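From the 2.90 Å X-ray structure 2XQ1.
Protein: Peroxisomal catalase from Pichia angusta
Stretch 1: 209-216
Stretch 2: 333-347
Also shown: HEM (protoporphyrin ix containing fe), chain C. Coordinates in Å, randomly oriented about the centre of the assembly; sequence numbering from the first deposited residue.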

# COMPACT_ATOMS: atom_id res chain seq x y z
N GLY O 209 -20.64 -26.85 -4.72
CA GLY O 209 -20.96 -26.77 -3.30
C GLY O 209 -22.31 -26.10 -3.09
O GLY O 209 -23.28 -26.76 -2.70
N HIS O 210 -22.34 -24.79 -3.38
CA HIS O 210 -23.55 -23.96 -3.31
C HIS O 210 -24.58 -24.29 -4.37
O HIS O 210 -24.25 -24.90 -5.38
CB HIS O 210 -23.19 -22.47 -3.51
CG HIS O 210 -22.16 -21.95 -2.57
ND1 HIS O 210 -22.35 -21.90 -1.20
CD2 HIS O 210 -20.93 -21.44 -2.80
CE1 HIS O 210 -21.27 -21.40 -0.63
NE2 HIS O 210 -20.39 -21.12 -1.58
N THR O 211 -25.80 -23.83 -4.15
CA THR O 211 -26.82 -23.76 -5.18
C THR O 211 -26.75 -22.42 -5.90
O THR O 211 -26.74 -21.40 -5.24
CB THR O 211 -28.21 -23.93 -4.58
OG1 THR O 211 -28.33 -25.24 -4.03
CG2 THR O 211 -29.28 -23.75 -5.63
N TYR O 212 -26.70 -22.44 -7.23
CA TYR O 212 -26.75 -21.23 -8.07
C TYR O 212 -28.11 -21.19 -8.76
O TYR O 212 -28.90 -22.11 -8.62
CB TYR O 212 -25.60 -21.22 -9.10
CG TYR O 212 -24.25 -20.98 -8.49
CD1 TYR O 212 -23.61 -21.97 -7.77
CD2 TYR O 212 -23.60 -19.76 -8.63
CE1 TYR O 212 -22.39 -21.75 -7.18
CE2 TYR O 212 -22.37 -19.54 -8.04
CZ TYR O 212 -21.77 -20.55 -7.32
OH TYR O 212 -20.54 -20.39 -6.72
N LYS O 213 -28.39 -20.12 -9.49
CA LYS O 213 -29.62 -20.01 -10.26
C LYS O 213 -29.29 -19.70 -11.70
O LYS O 213 -28.60 -18.72 -11.98
CB LYS O 213 -30.49 -18.89 -9.72
CG LYS O 213 -30.93 -19.09 -8.28
CD LYS O 213 -32.29 -18.46 -8.03
CE LYS O 213 -32.23 -16.94 -8.00
NZ LYS O 213 -33.59 -16.39 -7.89
N TRP O 214 -29.80 -20.53 -12.60
CA TRP O 214 -29.52 -20.37 -14.02
C TRP O 214 -30.79 -19.97 -14.77
O TRP O 214 -31.88 -20.44 -14.46
CB TRP O 214 -28.88 -21.66 -14.56
CG TRP O 214 -27.42 -21.81 -14.13
CD1 TRP O 214 -26.73 -21.04 -13.22
CD2 TRP O 214 -26.50 -22.80 -14.60
NE1 TRP O 214 -25.43 -21.48 -13.11
CE2 TRP O 214 -25.26 -22.56 -13.94
CE3 TRP O 214 -26.59 -23.86 -15.52
CZ2 TRP O 214 -24.13 -23.36 -14.16
CZ3 TRP O 214 -25.46 -24.65 -15.74
CH2 TRP O 214 -24.24 -24.39 -15.07
N TYR O 215 -30.65 -19.07 -15.73
CA TYR O 215 -31.79 -18.54 -16.44
C TYR O 215 -31.68 -18.82 -17.94
O TYR O 215 -30.64 -18.55 -18.55
CB TYR O 215 -31.84 -17.03 -16.24
CG TYR O 215 -32.25 -16.57 -14.85
CD1 TYR O 215 -31.39 -16.73 -13.76
CD2 TYR O 215 -33.48 -15.94 -14.64
CE1 TYR O 215 -31.77 -16.29 -12.49
CE2 TYR O 215 -33.86 -15.50 -13.39
CZ TYR O 215 -33.00 -15.67 -12.30
OH TYR O 215 -33.37 -15.22 -11.03
N ASN O 216 -32.74 -19.36 -18.54
CA ASN O 216 -32.78 -19.53 -19.98
C ASN O 216 -33.24 -18.22 -20.60
O ASN O 216 -33.47 -17.24 -19.87
CB ASN O 216 -33.69 -20.68 -20.40
CG ASN O 216 -35.16 -20.40 -20.14
OD1 ASN O 216 -35.63 -19.27 -20.21
ND2 ASN O 216 -35.90 -21.45 -19.87
CHA HEM C . -10.18 -18.29 -1.51
CHB HEM C . -13.26 -16.11 1.50
CHC HEM C . -15.88 -20.18 1.55
CHD HEM C . -13.44 -21.84 -2.31
C1A HEM C . -10.72 -17.37 -0.68
C2A HEM C . -10.09 -16.13 -0.29
C3A HEM C . -10.95 -15.52 0.56
C4A HEM C . -12.15 -16.36 0.72
CMA HEM C . -10.73 -14.16 1.24
CAA HEM C . -8.70 -15.60 -0.79
CBA HEM C . -8.86 -15.12 -2.24
CGA HEM C . -7.75 -14.21 -2.75
O1A HEM C . -6.99 -13.67 -1.88
O2A HEM C . -7.64 -13.99 -4.01
C1B HEM C . -14.26 -17.01 1.82
C2B HEM C . -15.38 -16.83 2.72
C3B HEM C . -16.10 -17.95 2.73
C4B HEM C . -15.48 -18.89 1.84
CMB HEM C . -15.66 -15.54 3.52
CAB HEM C . -17.37 -18.23 3.54
CBB HEM C . -18.16 -17.24 3.92
C1C HEM C . -15.54 -20.93 0.44
C2C HEM C . -16.29 -22.02 -0.15
C3C HEM C . -15.61 -22.46 -1.21
C4C HEM C . -14.41 -21.69 -1.34
CMC HEM C . -17.63 -22.57 0.36
CAC HEM C . -16.06 -23.57 -2.15
CBC HEM C . -17.17 -23.31 -2.86
C1D HEM C . -12.28 -21.08 -2.43
C2D HEM C . -11.21 -21.28 -3.39
C3D HEM C . -10.21 -20.17 -3.14
C4D HEM C . -10.77 -19.40 -2.05
CMD HEM C . -11.08 -22.38 -4.48
CAD HEM C . -8.88 -19.95 -3.88
CBD HEM C . -9.10 -19.34 -5.26
CGD HEM C . -7.75 -19.28 -5.95
O1D HEM C . -7.32 -20.39 -6.41
O2D HEM C . -7.16 -18.15 -5.99
NA HEM C . -11.95 -17.48 -0.06
NB HEM C . -14.37 -18.28 1.31
NC HEM C . -14.41 -20.77 -0.31
ND HEM C . -11.97 -19.96 -1.67
FE HEM C . -13.20 -19.12 -0.18
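Stretch 2 333-347: PGMEPSNDPVLQSRL

Stretch 1 opens with Gly209 at positive phi, runs extended from His210, and becomes a strand that runs to Tyr215. Stretch 2 enters through Pro333 and Gly334, forms a short strand from Met335, turns through Ser338 and Asn339, and continues as a helix from Pro341 through Leu347 and beyond. The two strands are antiparallel. Their N-to-C directions make an angle of 153°, the signed crossing angle is also 153°, and the axes approach to 4.8 Å.

The register pairs Trp214 with Met335, CA to CA 4.7 Å, and Lys213 with Glu336, CA to CA 5.2 Å. Toward the end of strand 1, Tyr215 CA lies 4.7 Å from Gly334 CA. In the other direction along the register, Tyr212 CA lies 4.8 Å from Pro337 CA, but that pairing is loose. Beyond it, after Ser338 to Asp340, the helix faces the start of stretch 1, and His210 CA is 6.7 Å from Leu343 CA.

Lys213 and Glu336 form the hydrogen-bonded pair. Lys213 N donates to Glu336 O at 2.9 Å, and Glu336 N donates to Lys213 O at 2.8 Å. Both bonds are nearly straight. Tyr215 N donates to Gly334 O at 2.8 Å. The same carbonyl receives a CA-H...O contact, with Trp214 CA 3.3 Å from Gly334 O. Gly334 has phi 110° and psi -22°; a CB there would jam against the carbonyl of the preceding residue.

Trp214 and Met335 share one face of the sheet. Met335 CG lies over the indole, 3.6 Å from the centroid of the five-membered ring of Trp214, and Met335 CE is 3.5 Å from Trp214 CZ2. The thioether chain is extended at chi2 and chi3, which carries it along the ring system. Lys213 and Glu336 point to the opposite face, where the ends of both side chains lead away from the other stretch. On that side, Tyr215 CE1 is 4.0 Å from Glu336 CG.

Ser338 OG donates to Thr211 O at 2.4 Å. This is very short, and the carbonyl position is less sure. Ser338 OG also accepts from Asp340 N at 3.2 Å, so it links the turn to stretch 1.

Asp340 is the N-cap of the helix. Asp340 OD1 accepts from Leu343 N at 3.3 Å and, weakly, from Val342 N at 3.1 Å. Asp340 OD2 accepts from His210 ND1 at 2.9 Å. On the other ring nitrogen, His210 NE2 accepts from Arg346 NH1 at 2.8 Å. The imidazole is thus held at its edge by the N-cap Asp340 and by Arg346 of the helix. Leu343 CB covers one face of the His210 ring, 3.5 Å from its centroid and almost on the ring normal. Leu343 also reaches Tyr212, with Leu343 CD1 3.7 Å from Tyr212 OH.

The helix brings this contact to the heme. Arg346 NH1 is 3.2 Å from HEM CBC, and Val342 CG1 is 3.5 Å from HEM CAB. His210 NE2 is 3.7 Å from HEM CMC. The two stretches together bury 718 Å².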

# COMPACT_ATOMS: atom_id res chain seq x y z
N PRO O 333 -24.50 -12.97 -17.73
CA PRO O 333 -25.94 -13.11 -17.91
C PRO O 333 -26.29 -14.58 -18.16
O PRO O 333 -25.63 -15.27 -18.94
CB PRO O 333 -26.22 -12.28 -19.16
CG PRO O 333 -25.10 -11.26 -19.23
CD PRO O 333 -23.90 -11.92 -18.60
N GLY O 334 -27.31 -15.05 -17.45
CA GLY O 334 -27.69 -16.45 -17.47
C GLY O 334 -27.38 -17.13 -16.16
O GLY O 334 -27.97 -18.16 -15.84
N MET O 335 -26.46 -16.58 -15.37
CA MET O 335 -26.05 -17.25 -14.11
C MET O 335 -26.01 -16.30 -12.95
O MET O 335 -25.26 -15.34 -12.99
CB MET O 335 -24.69 -17.90 -14.28
CG MET O 335 -24.69 -19.03 -15.30
SD MET O 335 -23.01 -19.54 -15.57
CE MET O 335 -23.26 -20.99 -16.58
N GLU O 336 -26.84 -16.54 -11.94
CA GLU O 336 -26.91 -15.66 -10.77
C GLU O 336 -26.61 -16.48 -9.51
O GLU O 336 -26.78 -17.70 -9.54
CB GLU O 336 -28.28 -14.97 -10.64
CG GLU O 336 -28.65 -13.97 -11.75
CD GLU O 336 -27.59 -12.84 -11.98
OE1 GLU O 336 -27.12 -12.20 -10.98
OE2 GLU O 336 -27.23 -12.61 -13.19
N PRO O 337 -26.16 -15.82 -8.42
CA PRO O 337 -26.00 -16.55 -7.15
C PRO O 337 -27.34 -16.80 -6.46
O PRO O 337 -28.33 -16.12 -6.74
CB PRO O 337 -25.11 -15.62 -6.32
CG PRO O 337 -25.36 -14.26 -6.86
CD PRO O 337 -25.62 -14.45 -8.33
N SER O 338 -27.36 -17.77 -5.54
CA SER O 338 -28.55 -18.03 -4.74
C SER O 338 -28.48 -17.31 -3.40
O SER O 338 -27.54 -16.58 -3.10
CB SER O 338 -28.65 -19.51 -4.46
OG SER O 338 -27.60 -19.86 -3.58
N ASN O 339 -29.51 -17.53 -2.59
CA ASN O 339 -29.56 -16.95 -1.26
C ASN O 339 -28.72 -17.68 -0.22
O ASN O 339 -28.71 -17.30 0.95
CB ASN O 339 -31.01 -16.85 -0.81
CG ASN O 339 -31.75 -15.73 -1.50
OD1 ASN O 339 -31.20 -14.63 -1.68
ND2 ASN O 339 -33.00 -15.98 -1.87
N ASP O 340 -28.02 -18.74 -0.64
CA ASP O 340 -27.04 -19.42 0.21
C ASP O 340 -26.20 -18.33 0.91
O ASP O 340 -25.44 -17.61 0.26
CB ASP O 340 -26.16 -20.34 -0.66
CG ASP O 340 -25.16 -21.16 0.14
OD1 ASP O 340 -24.50 -20.63 1.07
OD2 ASP O 340 -24.99 -22.35 -0.20
N PRO O 341 -26.32 -18.19 2.23
CA PRO O 341 -25.70 -17.07 2.91
C PRO O 341 -24.18 -17.09 2.85
O PRO O 341 -23.55 -16.03 2.84
CB PRO O 341 -26.16 -17.23 4.36
CG PRO O 341 -26.45 -18.65 4.50
CD PRO O 341 -26.98 -19.11 3.18
N VAL O 342 -23.60 -18.28 2.82
CA VAL O 342 -22.16 -18.40 2.65
C VAL O 342 -21.73 -17.81 1.30
O VAL O 342 -20.91 -16.87 1.22
CB VAL O 342 -21.68 -19.85 2.85
CG1 VAL O 342 -20.21 -20.00 2.42
CG2 VAL O 342 -21.81 -20.22 4.32
N LEU O 343 -22.32 -18.34 0.24
CA LEU O 343 -22.08 -17.80 -1.08
C LEU O 343 -22.30 -16.28 -1.07
O LEU O 343 -21.47 -15.54 -1.60
CB LEU O 343 -23.00 -18.48 -2.09
CG LEU O 343 -23.06 -17.90 -3.49
CD1 LEU O 343 -21.71 -17.93 -4.17
CD2 LEU O 343 -24.05 -18.66 -4.30
N GLN O 344 -23.42 -15.82 -0.49
CA GLN O 344 -23.74 -14.39 -0.50
C GLN O 344 -22.54 -13.62 0.01
O GLN O 344 -22.05 -12.71 -0.68
CB GLN O 344 -24.97 -14.07 0.34
CG GLN O 344 -26.27 -14.40 -0.35
CD GLN O 344 -26.79 -13.28 -1.22
OE1 GLN O 344 -27.04 -12.14 -0.77
NE2 GLN O 344 -27.02 -13.61 -2.48
N SER O 345 -22.02 -14.00 1.17
CA SER O 345 -20.89 -13.25 1.73
C SER O 345 -19.63 -13.36 0.85
O SER O 345 -18.85 -12.43 0.72
CB SER O 345 -20.61 -13.66 3.17
OG SER O 345 -19.84 -14.84 3.20
N ARG O 346 -19.44 -14.51 0.21
CA ARG O 346 -18.31 -14.62 -0.69
C ARG O 346 -18.37 -13.55 -1.77
O ARG O 346 -17.34 -12.99 -2.11
CB ARG O 346 -18.19 -16.02 -1.28
CG ARG O 346 -17.69 -17.01 -0.26
CD ARG O 346 -17.82 -18.43 -0.76
NE ARG O 346 -16.77 -18.79 -1.71
CZ ARG O 346 -16.93 -19.64 -2.74
NH1 ARG O 346 -18.10 -20.23 -2.97
NH2 ARG O 346 -15.92 -19.89 -3.55
N LEU O 347 -19.57 -13.21 -2.26
CA LEU O 347 -19.74 -12.18 -3.29
C LEU O 347 -19.00 -10.89 -2.94
O LEU O 347 -18.43 -10.20 -3.81
CB LEU O 347 -21.22 -11.88 -3.56
CG LEU O 347 -22.11 -13.09 -3.86
CD1 LEU O 347 -23.53 -12.63 -3.95
CD2 LEU O 347 -21.70 -13.80 -5.12